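Local coordinates for protein putative TetR transcriptional regulator (Rhodococcus sp., PDB 2I10) that probably binds DNA as a transcriptional regulator of the TetR family and, in this crystal, holds p-nitrophenol in a pocket completed by the second subunit, at residues B[140-145]-B[159-164]; B[89-94]-B[190-195]. All coordinates share one frame; numbering follows the deposited sequence.

Contact 1 of 2, residues B[140-145]-B[159-164]; sequences DRFEKA and ALARYV. With NPO (p-nitrophenol), chain C.
Phe-142 lays one ring face under Leu-160 and turns an edge to the backbone of Leu-160's helix. Leu-160 CD2 stands over that face, 4.1 Å from the Phe-142 ring centroid and 27° off the ring normal, a CH-pi contact. The leucine branch point presses on the rim, with Leu-160 CG 3.5 Å from Phe-142 CE2. The two side chains cross at about a right angle. Leu-160 has CG anti to the backbone N (chi1 -172°), which brings the branch point to the ring, and chi2 then places CD2 over the face. At the ring edge, in plane, lies the backbone N of Ala-161, 3.6 Å from Phe-142 CE2. Val-164 CG2 is also near the plane, 4.1 Å from Phe-142 CZ. All four residues are buried. There is no hydrogen bond across the contact. Helices 121-148 and 157-177 follow each other in the C-terminal domain of this TetR-like fold. Their local axes are 10.9 Å apart at closest and run at 133°, and the Phe-142 ring bridges from one helix to the other. Ala-83 and Val-87 of helix 83-98 also touch Phe-142. Arg-162 does not take part in this apolar patch but belongs to the p-nitrophenol pocket with Arg-131, Glu-132 and Arg-135. Its chain bends at chi2 and chi3. NPO C5 and C6 lie near the guanidinium plane, at its edge; the modelled approach is too close to be relied on. Arg-162 NH1 and NE form salt bridges to Glu-174 and Glu-183 of the second subunit. A leucine in place of Arg-162 would probably cost both of these carboxylates this positive partner and leave the C5-C6 side of the nitrophenol without this neighbour.

Contact 2 of 2, residues B[89-94]-B[190-195]; sequences DFLTGR and LAAQVV
Leu-91 and Ala-192 have the closest CA atoms of the two segments, 7.3 Å apart, where helix 83-98 faces the end of helix 181-192 and a type I beta turn from Ala-192 to Val-195. One methyl of Leu-91 does the touching. CD1 of Leu-91 lies 3.9 Å from Ala-191 CB and 4.0 Å from the backbone N of Ala-192. The Ala-192 methyl is a little farther, with CB 4.4 Å from Leu-91 CD1. The torsions explain this reach: CG is anti to the carbonyl carbon (chi1 -66°) and the chain is extended to CD1 (chi2 -179°). The two alanines are small enough to let the leucine tip come up to the backbone. All three residues are buried and only van der Waals contact joins them. Leu-91 also packs on Ala-188 of helix 181-192 and on Val-168 of helix 157-177. The turn is held by a backbone hydrogen bond from Val-195 N to Ala-192 O, 2.9 Å long. The arrangement is that of an all-helical TetR-type C-terminal domain, in which the last helix packs back on an earlier one and also meets the second subunit.

How the contacts relate
Contact 1 is nested in the loop closed by contact 2, and their centres are about 13 Å apart. Helices 157-177 and 181-192 are neighbours in the chain, and the two contacts touch directly. Tyr-163 OH of contact 1 is 2.6 Å from Ala-191 O of contact 2, a probable hydrogen bond. Leu-160 CD1 packs on Val-195 CG2 at 4.0 Å. Both contacts meet the second subunit: Leu-160 packs on its Leu-190, and Val-194 on its Val-194. This is consistent with the helical dimer interface of TetR proteins. Contact 1 alone holds a pocket residue, Arg-162. The p-nitrophenol there is also hydrogen-bonded to Ser-177 O of the second subunit.

Contact 1 of 2, residues B[140-145]-B[159-164]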
# COMPACT_ATOMS: atom_id res chain seq x y z
N ASP B 140 -13.86 -18.04 0.63
CA ASP B 140 -14.73 -19.00 1.35
C ASP B 140 -15.92 -18.22 1.82
O ASP B 140 -17.05 -18.70 1.72
CB ASP B 140 -14.03 -19.60 2.58
CG ASP B 140 -12.99 -20.64 2.22
OD1 ASP B 140 -13.05 -21.14 1.08
OD2 ASP B 140 -12.12 -20.98 3.09
N ARG B 141 -15.70 -16.99 2.31
CA ARG B 141 -16.85 -16.16 2.79
C ARG B 141 -17.84 -15.84 1.65
O ARG B 141 -19.07 -15.82 1.86
CB ARG B 141 -16.40 -14.85 3.45
CG ARG B 141 -17.48 -14.06 4.22
CD ARG B 141 -18.14 -14.90 5.33
NE ARG B 141 -19.37 -14.34 5.88
CZ ARG B 141 -20.58 -14.53 5.35
NH1 ARG B 141 -20.74 -15.22 4.24
NH2 ARG B 141 -21.64 -14.05 5.94
N PHE B 142 -17.28 -15.60 0.46
CA PHE B 142 -18.06 -15.25 -0.74
C PHE B 142 -18.87 -16.48 -1.22
O PHE B 142 -20.01 -16.33 -1.66
CB PHE B 142 -17.16 -14.68 -1.83
CG PHE B 142 -16.64 -13.26 -1.53
CD1 PHE B 142 -17.14 -12.52 -0.47
CD2 PHE B 142 -15.66 -12.67 -2.33
CE1 PHE B 142 -16.71 -11.22 -0.23
CE2 PHE B 142 -15.23 -11.38 -2.06
CZ PHE B 142 -15.76 -10.65 -1.02
N GLU B 143 -18.29 -17.66 -1.07
CA GLU B 143 -18.91 -18.94 -1.46
C GLU B 143 -20.13 -19.22 -0.56
O GLU B 143 -21.21 -19.63 -1.05
CB GLU B 143 -17.87 -20.08 -1.42
CG GLU B 143 -18.41 -21.44 -1.76
CD GLU B 143 -17.41 -22.56 -1.50
OE1 GLU B 143 -17.01 -22.74 -0.31
OE2 GLU B 143 -17.08 -23.30 -2.46
N LYS B 144 -19.98 -18.93 0.73
CA LYS B 144 -21.06 -19.06 1.70
C LYS B 144 -22.13 -18.01 1.45
O LYS B 144 -23.30 -18.31 1.54
CB LYS B 144 -20.50 -18.89 3.11
CG LYS B 144 -21.50 -18.65 4.22
CD LYS B 144 -20.81 -18.51 5.57
CE LYS B 144 -21.81 -18.25 6.74
NZ LYS B 144 -23.16 -18.88 6.59
N ALA B 145 -21.73 -16.76 1.18
CA ALA B 145 -22.70 -15.74 0.83
C ALA B 145 -23.51 -16.01 -0.44
O ALA B 145 -24.66 -15.59 -0.52
CB ALA B 145 -22.07 -14.32 0.81
N ALA B 159 -12.49 -11.80 -8.76
CA ALA B 159 -12.30 -10.38 -8.88
C ALA B 159 -12.61 -9.61 -7.60
O ALA B 159 -11.87 -8.66 -7.24
CB ALA B 159 -13.16 -9.82 -10.05
N LEU B 160 -13.72 -9.96 -6.95
CA LEU B 160 -14.14 -9.24 -5.75
C LEU B 160 -13.19 -9.46 -4.55
O LEU B 160 -12.96 -8.53 -3.78
CB LEU B 160 -15.58 -9.61 -5.39
CG LEU B 160 -16.23 -8.80 -4.26
CD1 LEU B 160 -16.31 -7.31 -4.60
CD2 LEU B 160 -17.59 -9.35 -4.06
N ALA B 161 -12.65 -10.68 -4.40
CA ALA B 161 -11.57 -10.96 -3.42
C ALA B 161 -10.32 -10.11 -3.65
O ALA B 161 -9.76 -9.57 -2.72
CB ALA B 161 -11.18 -12.45 -3.45
N ARG B 162 -9.87 -10.03 -4.90
CA ARG B 162 -8.73 -9.21 -5.28
C ARG B 162 -9.02 -7.75 -4.96
O ARG B 162 -8.18 -7.03 -4.47
CB ARG B 162 -8.42 -9.41 -6.79
CG ARG B 162 -7.06 -8.88 -7.28
CD ARG B 162 -5.86 -9.57 -6.57
NE ARG B 162 -5.76 -10.98 -6.91
CZ ARG B 162 -4.83 -11.83 -6.47
NH1 ARG B 162 -3.89 -11.43 -5.61
NH2 ARG B 162 -4.87 -13.09 -6.87
N TYR B 163 -10.23 -7.31 -5.23
CA TYR B 163 -10.55 -5.94 -4.89
C TYR B 163 -10.44 -5.69 -3.38
O TYR B 163 -9.92 -4.67 -2.98
CB TYR B 163 -11.93 -5.54 -5.38
CG TYR B 163 -12.45 -4.34 -4.64
CD1 TYR B 163 -12.08 -3.05 -5.02
CD2 TYR B 163 -13.28 -4.50 -3.54
CE1 TYR B 163 -12.55 -1.96 -4.32
CE2 TYR B 163 -13.72 -3.41 -2.82
CZ TYR B 163 -13.36 -2.14 -3.23
OH TYR B 163 -13.85 -1.04 -2.52
N VAL B 164 -10.95 -6.61 -2.57
CA VAL B 164 -10.88 -6.46 -1.09
C VAL B 164 -9.45 -6.38 -0.61
O VAL B 164 -9.16 -5.62 0.30
CB VAL B 164 -11.62 -7.62 -0.31
CG1 VAL B 164 -11.38 -7.52 1.23
CG2 VAL B 164 -13.13 -7.59 -0.62
C1 NPO C . -2.22 -14.92 -7.25
C2 NPO C . -0.97 -14.60 -7.74
C3 NPO C . -0.11 -13.81 -7.02
C4 NPO C . -0.48 -13.33 -5.81
C5 NPO C . -1.74 -13.62 -5.28
C6 NPO C . -2.61 -14.42 -6.00
OH NPO C . 0.42 -12.55 -5.16
N1 NPO C . -3.03 -15.75 -8.08
O2 NPO C . -2.51 -16.18 -9.12
O3 NPO C . -4.19 -16.07 -7.80

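Contact 2 of 2, residues B[89-94]-B[190-195]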
# COMPACT_ATOMS: atom_id res chain seq x y z
N ASP B 89 -16.72 -4.75 8.43
CA ASP B 89 -16.10 -5.00 9.73
C ASP B 89 -14.59 -5.10 9.57
O ASP B 89 -13.84 -4.44 10.25
CB ASP B 89 -16.57 -6.39 10.17
CG ASP B 89 -17.12 -6.43 11.55
OD1 ASP B 89 -18.21 -5.81 11.75
OD2 ASP B 89 -16.51 -7.16 12.40
N PHE B 90 -14.15 -5.97 8.67
CA PHE B 90 -12.73 -6.12 8.42
C PHE B 90 -12.01 -4.81 8.04
O PHE B 90 -10.94 -4.46 8.59
CB PHE B 90 -12.47 -7.15 7.35
CG PHE B 90 -11.04 -7.46 7.22
CD1 PHE B 90 -10.32 -7.90 8.35
CD2 PHE B 90 -10.37 -7.29 6.02
CE1 PHE B 90 -8.96 -8.16 8.26
CE2 PHE B 90 -9.02 -7.56 5.93
CZ PHE B 90 -8.31 -7.99 7.04
N LEU B 91 -12.59 -4.09 7.09
CA LEU B 91 -11.92 -2.88 6.57
C LEU B 91 -11.85 -1.77 7.58
O LEU B 91 -10.78 -1.14 7.75
CB LEU B 91 -12.54 -2.39 5.24
CG LEU B 91 -12.41 -3.27 4.01
CD1 LEU B 91 -13.10 -2.56 2.79
CD2 LEU B 91 -10.95 -3.69 3.70
N THR B 92 -12.97 -1.50 8.28
CA THR B 92 -12.98 -0.50 9.35
C THR B 92 -12.10 -0.88 10.58
O THR B 92 -11.50 -0.01 11.23
CB THR B 92 -14.41 -0.18 9.86
OG1 THR B 92 -14.99 -1.36 10.43
CG2 THR B 92 -15.31 0.37 8.77
N GLY B 93 -12.04 -2.16 10.91
CA GLY B 93 -11.15 -2.68 11.95
C GLY B 93 -9.67 -2.45 11.61
O GLY B 93 -8.88 -2.09 12.48
N ARG B 94 -9.32 -2.64 10.34
CA ARG B 94 -7.96 -2.44 9.86
C ARG B 94 -7.62 -0.98 9.98
O ARG B 94 -6.52 -0.63 10.40
CB ARG B 94 -7.75 -2.90 8.42
CG ARG B 94 -7.62 -4.42 8.17
CD ARG B 94 -7.49 -5.19 9.46
NE ARG B 94 -6.12 -5.49 9.80
CZ ARG B 94 -5.71 -5.88 11.00
NH1 ARG B 94 -6.57 -5.99 12.02
NH2 ARG B 94 -4.44 -6.14 11.18
N LEU B 190 -17.02 3.43 2.30
CA LEU B 190 -17.25 3.46 0.84
C LEU B 190 -16.67 2.24 0.13
O LEU B 190 -17.28 1.68 -0.80
CB LEU B 190 -16.65 4.73 0.24
CG LEU B 190 -17.25 6.08 0.64
CD1 LEU B 190 -16.33 7.19 0.16
CD2 LEU B 190 -18.63 6.22 0.03
N ALA B 191 -15.48 1.81 0.56
CA ALA B 191 -14.85 0.67 -0.12
C ALA B 191 -15.69 -0.59 0.05
O ALA B 191 -15.84 -1.37 -0.90
CB ALA B 191 -13.40 0.43 0.36
N ALA B 192 -16.27 -0.76 1.24
CA ALA B 192 -17.08 -1.94 1.54
C ALA B 192 -18.33 -2.04 0.65
O ALA B 192 -18.82 -3.15 0.37
CB ALA B 192 -17.46 -1.98 3.01
N GLN B 193 -18.81 -0.90 0.18
CA GLN B 193 -20.00 -0.80 -0.67
C GLN B 193 -19.90 -1.68 -1.91
O GLN B 193 -20.92 -2.09 -2.44
CB GLN B 193 -20.24 0.65 -1.13
CG GLN B 193 -21.14 1.48 -0.23
CD GLN B 193 -21.16 2.97 -0.64
OE1 GLN B 193 -20.68 3.36 -1.73
NE2 GLN B 193 -21.73 3.82 0.23
N VAL B 194 -18.69 -1.92 -2.37
CA VAL B 194 -18.44 -2.79 -3.52
C VAL B 194 -18.84 -4.24 -3.28
O VAL B 194 -19.16 -4.95 -4.22
CB VAL B 194 -16.98 -2.68 -3.98
CG1 VAL B 194 -16.71 -3.65 -5.14
CG2 VAL B 194 -16.68 -1.21 -4.41
N VAL B 195 -18.83 -4.69 -2.03
CA VAL B 195 -19.39 -6.01 -1.70
C VAL B 195 -20.91 -5.87 -1.55
O VAL B 195 -21.39 -5.29 -0.58
CB VAL B 195 -18.73 -6.59 -0.48
CG1 VAL B 195 -19.27 -8.02 -0.19
CG2 VAL B 195 -17.20 -6.66 -0.73